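Local coordinates for clostripain-related protein (PDB 6NAG), which probably cleaves peptide bonds as a secreted cysteine protease of the clostripain (C11) family in a gut commensal bacterium, at residues Lys58-Glu63 and His73-Asn78; Glu39-Lys44 and Leu64-Gly69; Ser107-Cys112 and Tyr173-Asp178. The protein carries 1 engineered substitution. All coordinates share one frame; numbering follows the deposited sequence.

Overall arrangement
All three contacts reach one mixed beta-sheet. Contact 1 pairs the two strands at one margin of that sheet and lines a proline pocket with Thr60, Phe62 and His73. Contact 2 continues along strand 58-67 to the hairpin turn and the loop 39-44. The centres of these two lie about 18 Å apart, yet they touch: Lys74 NZ forms a salt bridge with Glu67 OE2 at 3.2 Å, and His73 packs against Leu64. Contact 3 is deep in the same sheet, its centre about 6 Å from that of the chain and about 18 and 22 Å from the centres of contacts 1 and 2. Its strands run toward the probable catalytic region of this clan CD peptidase.

Contact 1: Lys58-Glu63 and His73-Asn78. With PRO (proline), chain C.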
loop_
_atom_site.group_PDB
_atom_site.type_symbol
_atom_site.label_atom_id
_atom_site.label_comp_id
_atom_site.label_asym_id
_atom_site.label_seq_id
_atom_site.Cartn_x
_atom_site.Cartn_y
_atom_site.Cartn_z
ATOM N N LYS A 58 3.129 -3.248 -25.564
ATOM C CA LYS A 58 2.000 -2.331 -25.689
ATOM C C LYS A 58 0.726 -2.923 -25.091
ATOM O O LYS A 58 0.429 -4.100 -25.287
ATOM C CB LYS A 58 1.773 -1.964 -27.157
ATOM C CG LYS A 58 2.932 -1.213 -27.795
ATOM C CD LYS A 58 2.712 -1.006 -29.279
ATOM C CE LYS A 58 3.841 -0.206 -29.907
ATOM N NZ LYS A 58 5.152 -0.899 -29.779
ATOM N N ALA A 59 -0.025 -2.098 -24.367
ATOM C CA ALA A 59 -1.238 -2.559 -23.700
ATOM C C ALA A 59 -2.312 -1.476 -23.656
ATOM O O ALA A 59 -2.031 -0.299 -23.875
ATOM C CB ALA A 59 -0.914 -3.033 -22.295
ATOM N N THR A 60 -3.541 -1.886 -23.364
ATOM C CA THR A 60 -4.670 -0.964 -23.316
ATOM C C THR A 60 -5.607 -1.290 -22.157
ATOM O O THR A 60 -5.946 -2.450 -21.929
ATOM C CB THR A 60 -5.470 -0.988 -24.635
ATOM O OG1 THR A 60 -4.615 -0.621 -25.724
ATOM C CG2 THR A 60 -6.644 -0.023 -24.576
ATOM N N LEU A 61 -6.015 -0.259 -21.424
ATOM C CA LEU A 61 -7.007 -0.407 -20.367
ATOM C C LEU A 61 -8.367 0.083 -20.855
ATOM O O LEU A 61 -8.495 1.224 -21.300
ATOM C CB LEU A 61 -6.584 0.366 -19.116
ATOM C CG LEU A 61 -7.446 0.175 -17.867
ATOM C CD1 LEU A 61 -7.192 -1.189 -17.250
ATOM C CD2 LEU A 61 -7.197 1.283 -16.858
ATOM N N PHE A 62 -9.378 -0.776 -20.781
ATOM C CA PHE A 62 -10.717 -0.399 -21.219
ATOM C C PHE A 62 -11.803 -1.008 -20.335
ATOM O O PHE A 62 -11.526 -1.853 -19.486
ATOM C CB PHE A 62 -10.938 -0.800 -22.682
ATOM C CG PHE A 62 -10.923 -2.284 -22.921
ATOM C CD1 PHE A 62 -9.727 -2.966 -23.063
ATOM C CD2 PHE A 62 -12.109 -2.993 -23.023
ATOM C CE1 PHE A 62 -9.713 -4.327 -23.289
ATOM C CE2 PHE A 62 -12.101 -4.354 -23.250
ATOM C CZ PHE A 62 -10.902 -5.022 -23.383
ATOM N N GLU A 63 -13.040 -0.570 -20.547
ATOM C CA GLU A 63 -14.161 -1.000 -19.720
ATOM C C GLU A 63 -15.269 -1.655 -20.540
ATOM O O GLU A 63 -15.595 -1.196 -21.633
ATOM C CB GLU A 63 -14.728 0.194 -18.944
ATOM C CG GLU A 63 -16.002 -0.105 -18.169
ATOM C CD GLU A 63 -16.490 1.080 -17.361
ATOM O OE1 GLU A 63 -15.896 2.171 -17.481
ATOM O OE2 GLU A 63 -17.469 0.922 -16.603
ATOM N N HIS A 73 -17.345 -1.334 -25.715
ATOM C CA HIS A 73 -15.968 -1.149 -25.273
ATOM C C HIS A 73 -15.671 0.332 -25.075
ATOM O O HIS A 73 -15.889 1.142 -25.975
ATOM C CB HIS A 73 -14.983 -1.747 -26.278
ATOM C CG HIS A 73 -14.993 -3.242 -26.324
ATOM N ND1 HIS A 73 -13.879 -3.983 -26.661
ATOM C CD2 HIS A 73 -15.979 -4.137 -26.081
ATOM C CE1 HIS A 73 -14.179 -5.268 -26.621
ATOM N NE2 HIS A 73 -15.447 -5.389 -26.270
ATOM N N LYS A 74 -15.170 0.681 -23.896
ATOM C CA LYS A 74 -14.814 2.063 -23.602
ATOM C C LYS A 74 -13.353 2.163 -23.184
ATOM O O LYS A 74 -13.002 1.850 -22.047
ATOM C CB LYS A 74 -15.723 2.630 -22.511
ATOM C CG LYS A 74 -17.191 2.686 -22.899
ATOM C CD LYS A 74 -18.072 3.006 -21.704
ATOM C CE LYS A 74 -17.760 4.379 -21.136
ATOM N NZ LYS A 74 -18.574 4.673 -19.925
ATOM N N THR A 75 -12.505 2.595 -24.112
ATOM C CA THR A 75 -11.077 2.725 -23.846
ATOM C C THR A 75 -10.811 3.792 -22.791
ATOM O O THR A 75 -11.317 4.910 -22.883
ATOM C CB THR A 75 -10.293 3.069 -25.126
ATOM O OG1 THR A 75 -10.525 2.059 -26.116
ATOM C CG2 THR A 75 -8.803 3.148 -24.835
ATOM N N LEU A 76 -10.018 3.436 -21.786
ATOM C CA LEU A 76 -9.710 4.348 -20.692
ATOM C C LEU A 76 -8.300 4.913 -20.811
ATOM O O LEU A 76 -8.086 6.113 -20.637
ATOM C CB LEU A 76 -9.873 3.638 -19.346
ATOM C CG LEU A 76 -11.246 3.037 -19.044
ATOM C CD1 LEU A 76 -11.210 2.242 -17.750
ATOM C CD2 LEU A 76 -12.304 4.126 -18.977
ATOM N N LYS A 77 -7.341 4.044 -21.111
ATOM C CA LYS A 77 -5.936 4.428 -21.115
ATOM C C LYS A 77 -5.080 3.429 -21.890
ATOM O O LYS A 77 -5.346 2.229 -21.871
ATOM C CB LYS A 77 -5.427 4.555 -19.675
ATOM C CG LYS A 77 -4.002 5.057 -19.540
ATOM C CD LYS A 77 -3.605 5.170 -18.079
ATOM C CE LYS A 77 -2.216 5.764 -17.928
ATOM N NZ LYS A 77 -1.837 5.918 -16.498
ATOM N N ASN A 78 -4.058 3.933 -22.575
ATOM C CA ASN A 78 -3.101 3.074 -23.263
ATOM C C ASN A 78 -1.752 3.088 -22.552
ATOM O O ASN A 78 -1.460 4.001 -21.779
ATOM C CB ASN A 78 -2.939 3.506 -24.720
ATOM C CG ASN A 78 -4.206 3.318 -25.528
ATOM O OD1 ASN A 78 -4.512 2.214 -25.974
ATOM N ND2 ASN A 78 -4.946 4.402 -25.726
HETATM N N PRO C . -9.968 -2.863 -27.400
HETATM C CA PRO C . -9.602 -3.848 -28.423
HETATM C C PRO C . -10.206 -5.222 -28.147
HETATM O O PRO C . -10.398 -5.612 -26.995
HETATM C CB PRO C . -8.074 -3.896 -28.329
HETATM C CG PRO C . -7.778 -3.502 -26.925
HETATM C CD PRO C . -8.815 -2.475 -26.569
HETATM O OXT PRO C . -10.513 -5.976 -29.072
HETATM O O HOH W 1 -15.690 4.806 -18.531
#
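Leu61 O is gripped by two successive backbone amides of the facing strand, Leu76 N at 2.7 Å and Lys77 N at 3.1 Å. The first donor lies in the carbonyl plane, the second somewhat tilted from it. Lys77 O in turn accepts from Leu61 N, and beyond the irregularity Glu63 and Lys74 exchange a pair of backbone bonds, so antiparallel pairing resumes with the register shifted by one residue. The extra residue, Leu76, turns its side chain toward strand 58-63, where its CD1 meets Leu61 CD2.

On the face carrying Thr60, Phe62, Thr75 and Asn78, the hydroxyl of Thr60 donates to the amide oxygen of Asn78 (OG1 to OD1, 2.8 Å), the two side chains running alongside each other. Thr60 CG2 meanwhile touches Thr75 CG2 and comes within 3.8 Å of CD of the bound proline. Phe62 CG lies between its own backbone N and carbonyl carbon (chi1 65°), and the ring presents one face to the ligand, its CD1 being 3.7 Å from proline CD. The imidazole of His73 lies beside this ring with planes 16° apart but slid so far that overlap is slight; its edge faces the carboxylate, CE1 to proline O 3.8 Å. Its NE2 is held by Glu35 of helix 24-38, a second-shell bond that should fix the ring's rotation, and Tyr28 completes the pocket.

On the other face, Glu63 and Lys74 are oppositely charged but beyond salt-bridge range; a water donates to Glu63 OE1 and accepts a weak bond from Lys74 NZ, while Arg47 is the stronger partner of the carboxylate. Two amides facing one carbonyl define a classic beta bulge, here set in a beta hairpin at the margin of the sheet, beside a proline-binding pocket.

Contact 2: Glu39-Lys44 and Leu64-Gly69; sequences EKNILK and LAYENG
Asn41 lies over one face of the Tyr66 ring. Its CB makes a CH-pi contact, 3.9 Å from the ring centroid and 21° off the normal, displaced toward the rim at CZ and CE2. From there the amide extends across the CD2-CE2 side, its plane turned just 19° from that of the ring, so that the flat groups are nearly parallel. With CG anti to the backbone N (chi1 -166°), Asn41 reaches out over the tyrosine. Glu39 O approaches the ring at CE1, 3.4 Å away, and a water joins the same carbonyl to the phenol: it lies 2.9 Å from Tyr66 OH and donates a weak bond to Glu39 O. Nearer the start of the segment 64-69, Leu43 CD1 packs on the backbone at Leu64 O (3.7 Å).

The loop 39-44 closes the beta-alpha-beta crossover that runs from strand 11-17 through helix 24-38 into strand 46-53, while 64-69 leads into the tight turn of the hairpin 58-67/70-80. Asn68 and Gly69, both with positive phi, give that turn the shape of type I'.

Farther out, Glu39 reaches back over the turn. Its OE1 accepts a hydrogen bond from Ser71 OG and forms a salt bridge with Lys70, bringing OE2 within 3.8 Å of Gly69 O. Val38 packs against both Leu43 and Tyr66, and Ile48 of strand 46-53 lies against Leu43 and Leu64.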
loop_
_atom_site.group_PDB
_atom_site.type_symbol
_atom_site.label_atom_id
_atom_site.label_comp_id
_atom_site.label_asym_id
_atom_site.label_seq_id
_atom_site.Cartn_x
_atom_site.Cartn_y
_atom_site.Cartn_z
ATOM N N GLU A 39 -23.947 -8.220 -22.178
ATOM C CA GLU A 39 -24.996 -8.040 -23.176
ATOM C C GLU A 39 -26.389 -8.301 -22.605
ATOM O O GLU A 39 -27.377 -7.730 -23.068
ATOM C CB GLU A 39 -24.740 -8.966 -24.370
ATOM C CG GLU A 39 -25.698 -8.783 -25.533
ATOM C CD GLU A 39 -25.554 -7.430 -26.198
ATOM O OE1 GLU A 39 -24.424 -6.896 -26.216
ATOM O OE2 GLU A 39 -26.567 -6.902 -26.701
ATOM N N LYS A 40 -26.461 -9.159 -21.592
ATOM C CA LYS A 40 -27.739 -9.558 -21.012
ATOM C C LYS A 40 -28.223 -8.598 -19.927
ATOM O O LYS A 40 -29.114 -8.941 -19.150
ATOM C CB LYS A 40 -27.636 -10.971 -20.438
ATOM C CG LYS A 40 -27.264 -12.032 -21.457
ATOM C CD LYS A 40 -27.081 -13.386 -20.796
ATOM C CE LYS A 40 -26.687 -14.448 -21.807
ATOM N NZ LYS A 40 -26.496 -15.776 -21.163
ATOM N N ASN A 41 -27.634 -7.404 -19.883
ATOM C CA ASN A 41 -27.997 -6.380 -18.903
ATOM C C ASN A 41 -27.901 -6.905 -17.471
ATOM O O ASN A 41 -28.832 -6.762 -16.679
ATOM C CB ASN A 41 -29.406 -5.851 -19.185
ATOM C CG ASN A 41 -29.713 -4.568 -18.434
ATOM O OD1 ASN A 41 -28.809 -3.821 -18.060
ATOM N ND2 ASN A 41 -30.995 -4.308 -18.208
ATOM N N ILE A 42 -26.767 -7.517 -17.148
ATOM C CA ILE A 42 -26.570 -8.134 -15.842
ATOM C C ILE A 42 -25.914 -7.163 -14.861
ATOM O O ILE A 42 -26.229 -7.163 -13.669
ATOM C CB ILE A 42 -25.728 -9.424 -15.966
ATOM C CG1 ILE A 42 -26.550 -10.513 -16.661
ATOM C CG2 ILE A 42 -25.263 -9.915 -14.604
ATOM C CD1 ILE A 42 -25.919 -11.887 -16.627
ATOM N N LEU A 43 -25.019 -6.322 -15.370
ATOM C CA LEU A 43 -24.350 -5.320 -14.544
ATOM C C LEU A 43 -25.349 -4.367 -13.895
ATOM O O LEU A 43 -26.162 -3.746 -14.576
ATOM C CB LEU A 43 -23.341 -4.525 -15.377
ATOM C CG LEU A 43 -22.123 -5.280 -15.909
ATOM C CD1 LEU A 43 -21.254 -4.364 -16.756
ATOM C CD2 LEU A 43 -21.320 -5.869 -14.762
ATOM N N LYS A 44 -25.284 -4.263 -12.571
ATOM C CA LYS A 44 -26.163 -3.369 -11.827
ATOM C C LYS A 44 -25.355 -2.291 -11.110
ATOM O O LYS A 44 -25.352 -1.130 -11.517
ATOM C CB LYS A 44 -27.006 -4.156 -10.822
ATOM N N LEU A 64 -15.833 -2.735 -20.008
ATOM C CA LEU A 64 -17.035 -3.333 -20.575
ATOM C C LEU A 64 -18.261 -2.792 -19.854
ATOM O O LEU A 64 -18.434 -3.018 -18.657
ATOM C CB LEU A 64 -16.995 -4.859 -20.473
ATOM C CG LEU A 64 -15.977 -5.606 -21.333
ATOM C CD1 LEU A 64 -16.185 -7.107 -21.216
ATOM C CD2 LEU A 64 -16.071 -5.160 -22.781
ATOM N N ALA A 65 -19.111 -2.075 -20.580
ATOM C CA ALA A 65 -20.302 -1.484 -19.982
ATOM C C ALA A 65 -21.549 -1.787 -20.802
ATOM O O ALA A 65 -21.463 -2.271 -21.930
ATOM C CB ALA A 65 -20.124 0.018 -19.827
ATOM N N TYR A 66 -22.710 -1.501 -20.223
ATOM C CA TYR A 66 -23.982 -1.715 -20.900
ATOM C C TYR A 66 -24.705 -0.390 -21.100
ATOM O O TYR A 66 -25.250 0.180 -20.155
ATOM C CB TYR A 66 -24.857 -2.685 -20.105
ATOM C CG TYR A 66 -26.151 -3.061 -20.793
ATOM C CD1 TYR A 66 -26.189 -4.087 -21.728
ATOM C CD2 TYR A 66 -27.335 -2.398 -20.501
ATOM C CE1 TYR A 66 -27.368 -4.438 -22.356
ATOM C CE2 TYR A 66 -28.519 -2.741 -21.125
ATOM C CZ TYR A 66 -28.530 -3.762 -22.051
ATOM O OH TYR A 66 -29.707 -4.109 -22.673
ATOM N N GLU A 67 -24.701 0.099 -22.335
ATOM C CA GLU A 67 -25.321 1.379 -22.653
ATOM C C GLU A 67 -26.160 1.286 -23.923
ATOM O O GLU A 67 -25.724 0.712 -24.922
ATOM C CB GLU A 67 -24.253 2.466 -22.797
ATOM C CG GLU A 67 -23.536 2.799 -21.496
ATOM C CD GLU A 67 -22.279 3.617 -21.708
ATOM O OE1 GLU A 67 -22.063 4.098 -22.840
ATOM O OE2 GLU A 67 -21.503 3.777 -20.742
ATOM N N ASN A 68 -27.364 1.851 -23.866
ATOM C CA ASN A 68 -28.306 1.845 -24.984
ATOM C C ASN A 68 -28.632 0.438 -25.483
ATOM O O ASN A 68 -28.676 0.190 -26.686
ATOM C CB ASN A 68 -27.770 2.695 -26.139
ATOM C CG ASN A 68 -27.615 4.155 -25.762
ATOM O OD1 ASN A 68 -28.229 4.631 -24.807
ATOM N ND2 ASN A 68 -26.792 4.876 -26.515
ATOM N N GLY A 69 -28.858 -0.476 -24.544
ATOM C CA GLY A 69 -29.286 -1.825 -24.870
ATOM C C GLY A 69 -28.229 -2.693 -25.526
ATOM O O GLY A 69 -28.547 -3.728 -26.110
HETATM O O HOH W 2 -30.536 -6.782 -23.225
#

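Contact 3: Ser107-Cys112 and Tyr173-Asp178; sequences SMVIGC and YILFDD
Met108 satisfies both of its backbone polar groups across this parallel pair: its N donates to Tyr173 O (3.2 Å) and its O accepts from Leu175 N (2.9 Å). Ile110 repeats the pattern, its N bonding to Leu175 O at 2.9 Å and its O accepting from Asp177 N, with a more bent N-H angle of 138°. Val109 looks the other way, its backbone bonding Phe14 and Tyr16 of strand 11-17.

Ser107 CB sits over one face of the Tyr173 ring, 3.7 Å from its centroid, while the phenol OH bonds to Leu218 O. A leucine in place of Tyr173 would probably leave that carbonyl without its mate and Ser107 without the flat surface it rests on. Asp177 OD2 is held by Tyr211 OH and Met209 N.

Ile110 CD1 touches both Ile174 CG2 (3.9 Å) and Phe176 CE1 (3.8 Å). In clan CD peptidases the catalytic histidine and cysteine follow two such adjacent strands, and the same is probable here. Strands 11-17 and 194-199 flank the pair within the sheet, and helix 157-166 covers the face of Met108, Ile110, Ile174 and Phe176 through Leu160 and Ile164.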
loop_
_atom_site.group_PDB
_atom_site.type_symbol
_atom_site.label_atom_id
_atom_site.label_comp_id
_atom_site.label_asym_id
_atom_site.label_seq_id
_atom_site.Cartn_x
_atom_site.Cartn_y
_atom_site.Cartn_z
ATOM N N SER A 107 -11.991 -6.962 -7.389
ATOM C CA SER A 107 -11.639 -8.349 -7.659
ATOM C C SER A 107 -10.712 -8.422 -8.860
ATOM O O SER A 107 -10.641 -7.485 -9.652
ATOM C CB SER A 107 -12.890 -9.192 -7.899
ATOM O OG SER A 107 -13.653 -9.306 -6.712
ATOM N N MET A 108 -10.005 -9.537 -8.998
ATOM C CA MET A 108 -8.997 -9.656 -10.039
ATOM C C MET A 108 -9.073 -10.994 -10.767
ATOM O O MET A 108 -9.082 -12.055 -10.144
ATOM C CB MET A 108 -7.603 -9.460 -9.439
ATOM C CG MET A 108 -6.534 -9.094 -10.447
ATOM S SD MET A 108 -5.045 -8.468 -9.648
ATOM C CE MET A 108 -4.015 -8.134 -11.073
ATOM N N VAL A 109 -9.134 -10.930 -12.092
ATOM C CA VAL A 109 -9.105 -12.124 -12.925
ATOM C C VAL A 109 -7.845 -12.113 -13.780
ATOM O O VAL A 109 -7.712 -11.300 -14.694
ATOM C CB VAL A 109 -10.346 -12.222 -13.831
ATOM C CG1 VAL A 109 -10.252 -13.446 -14.724
ATOM C CG2 VAL A 109 -11.614 -12.263 -12.993
ATOM N N ILE A 110 -6.917 -13.014 -13.475
ATOM C CA ILE A 110 -5.628 -13.040 -14.155
ATOM C C ILE A 110 -5.543 -14.180 -15.163
ATOM O O ILE A 110 -5.735 -15.344 -14.813
ATOM C CB ILE A 110 -4.470 -13.172 -13.150
ATOM C CG1 ILE A 110 -4.572 -12.085 -12.079
ATOM C CG2 ILE A 110 -3.128 -13.107 -13.867
ATOM C CD1 ILE A 110 -3.481 -12.151 -11.042
ATOM N N GLY A 111 -5.252 -13.834 -16.414
ATOM C CA GLY A 111 -5.127 -14.815 -17.476
ATOM C C GLY A 111 -3.766 -14.788 -18.147
ATOM O O GLY A 111 -3.357 -13.768 -18.698
ATOM N N CYS A 112 -3.070 -15.921 -18.089
ATOM C CA CYS A 112 -1.755 -16.104 -18.705
ATOM C C CYS A 112 -1.318 -17.554 -18.559
ATOM O O CYS A 112 -2.129 -18.427 -18.258
ATOM C CB CYS A 112 -0.701 -15.189 -18.072
ATOM S SG CYS A 112 -0.191 -13.779 -19.081
ATOM N N TYR A 173 -11.492 -11.673 -4.396
ATOM C CA TYR A 173 -10.945 -12.932 -4.876
ATOM C C TYR A 173 -9.931 -12.679 -5.983
ATOM O O TYR A 173 -9.935 -11.623 -6.614
ATOM C CB TYR A 173 -12.056 -13.861 -5.381
ATOM C CG TYR A 173 -12.834 -13.321 -6.564
ATOM C CD1 TYR A 173 -12.379 -13.503 -7.865
ATOM C CD2 TYR A 173 -14.029 -12.640 -6.380
ATOM C CE1 TYR A 173 -13.085 -13.012 -8.946
ATOM C CE2 TYR A 173 -14.744 -12.151 -7.455
ATOM C CZ TYR A 173 -14.266 -12.338 -8.734
ATOM O OH TYR A 173 -14.976 -11.848 -9.805
ATOM N N ILE A 174 -9.058 -13.652 -6.209
ATOM C CA ILE A 174 -8.175 -13.627 -7.363
ATOM C C ILE A 174 -8.374 -14.906 -8.162
ATOM O O ILE A 174 -7.950 -15.982 -7.744
ATOM C CB ILE A 174 -6.695 -13.483 -6.965
ATOM C CG1 ILE A 174 -6.463 -12.153 -6.246
ATOM C CG2 ILE A 174 -5.806 -13.572 -8.193
ATOM C CD1 ILE A 174 -5.030 -11.937 -5.809
ATOM N N LEU A 175 -9.044 -14.785 -9.302
ATOM C CA LEU A 175 -9.266 -15.925 -10.178
ATOM C C LEU A 175 -8.097 -16.089 -11.141
ATOM O O LEU A 175 -7.925 -15.299 -12.067
ATOM C CB LEU A 175 -10.578 -15.767 -10.952
ATOM C CG LEU A 175 -10.845 -16.747 -12.097
ATOM C CD1 LEU A 175 -10.762 -18.187 -11.621
ATOM C CD2 LEU A 175 -12.200 -16.473 -12.728
ATOM N N PHE A 176 -7.289 -17.116 -10.907
ATOM C CA PHE A 176 -6.163 -17.407 -11.782
ATOM C C PHE A 176 -6.584 -18.281 -12.954
ATOM O O PHE A 176 -6.710 -19.498 -12.821
ATOM C CB PHE A 176 -5.038 -18.091 -11.007
ATOM C CG PHE A 176 -4.041 -17.137 -10.415
ATOM C CD1 PHE A 176 -3.086 -16.532 -11.215
ATOM C CD2 PHE A 176 -4.048 -16.857 -9.060
ATOM C CE1 PHE A 176 -2.165 -15.657 -10.677
ATOM C CE2 PHE A 176 -3.127 -15.984 -8.515
ATOM C CZ PHE A 176 -2.184 -15.383 -9.324
ATOM N N ASP A 177 -6.803 -17.652 -14.103
ATOM C CA ASP A 177 -7.078 -18.386 -15.330
ATOM C C ASP A 177 -5.753 -18.843 -15.932
ATOM O O ASP A 177 -5.403 -18.468 -17.048
ATOM C CB ASP A 177 -7.859 -17.520 -16.319
ATOM C CG ASP A 177 -8.584 -18.341 -17.368
ATOM O OD1 ASP A 177 -8.242 -19.528 -17.539
ATOM O OD2 ASP A 177 -9.495 -17.796 -18.024
ATOM N N ASP A 178 -5.012 -19.633 -15.161
ATOM C CA ASP A 178 -3.701 -20.127 -15.561
ATOM C C ASP A 178 -3.557 -21.586 -15.147
ATOM O O ASP A 178 -4.496 -22.186 -14.628
ATOM C CB ASP A 178 -2.583 -19.294 -14.924
ATOM C CG ASP A 178 -2.878 -17.806 -14.928
ATOM O OD1 ASP A 178 -2.197 -17.061 -15.662
ATOM O OD2 ASP A 178 -3.791 -17.380 -14.191
#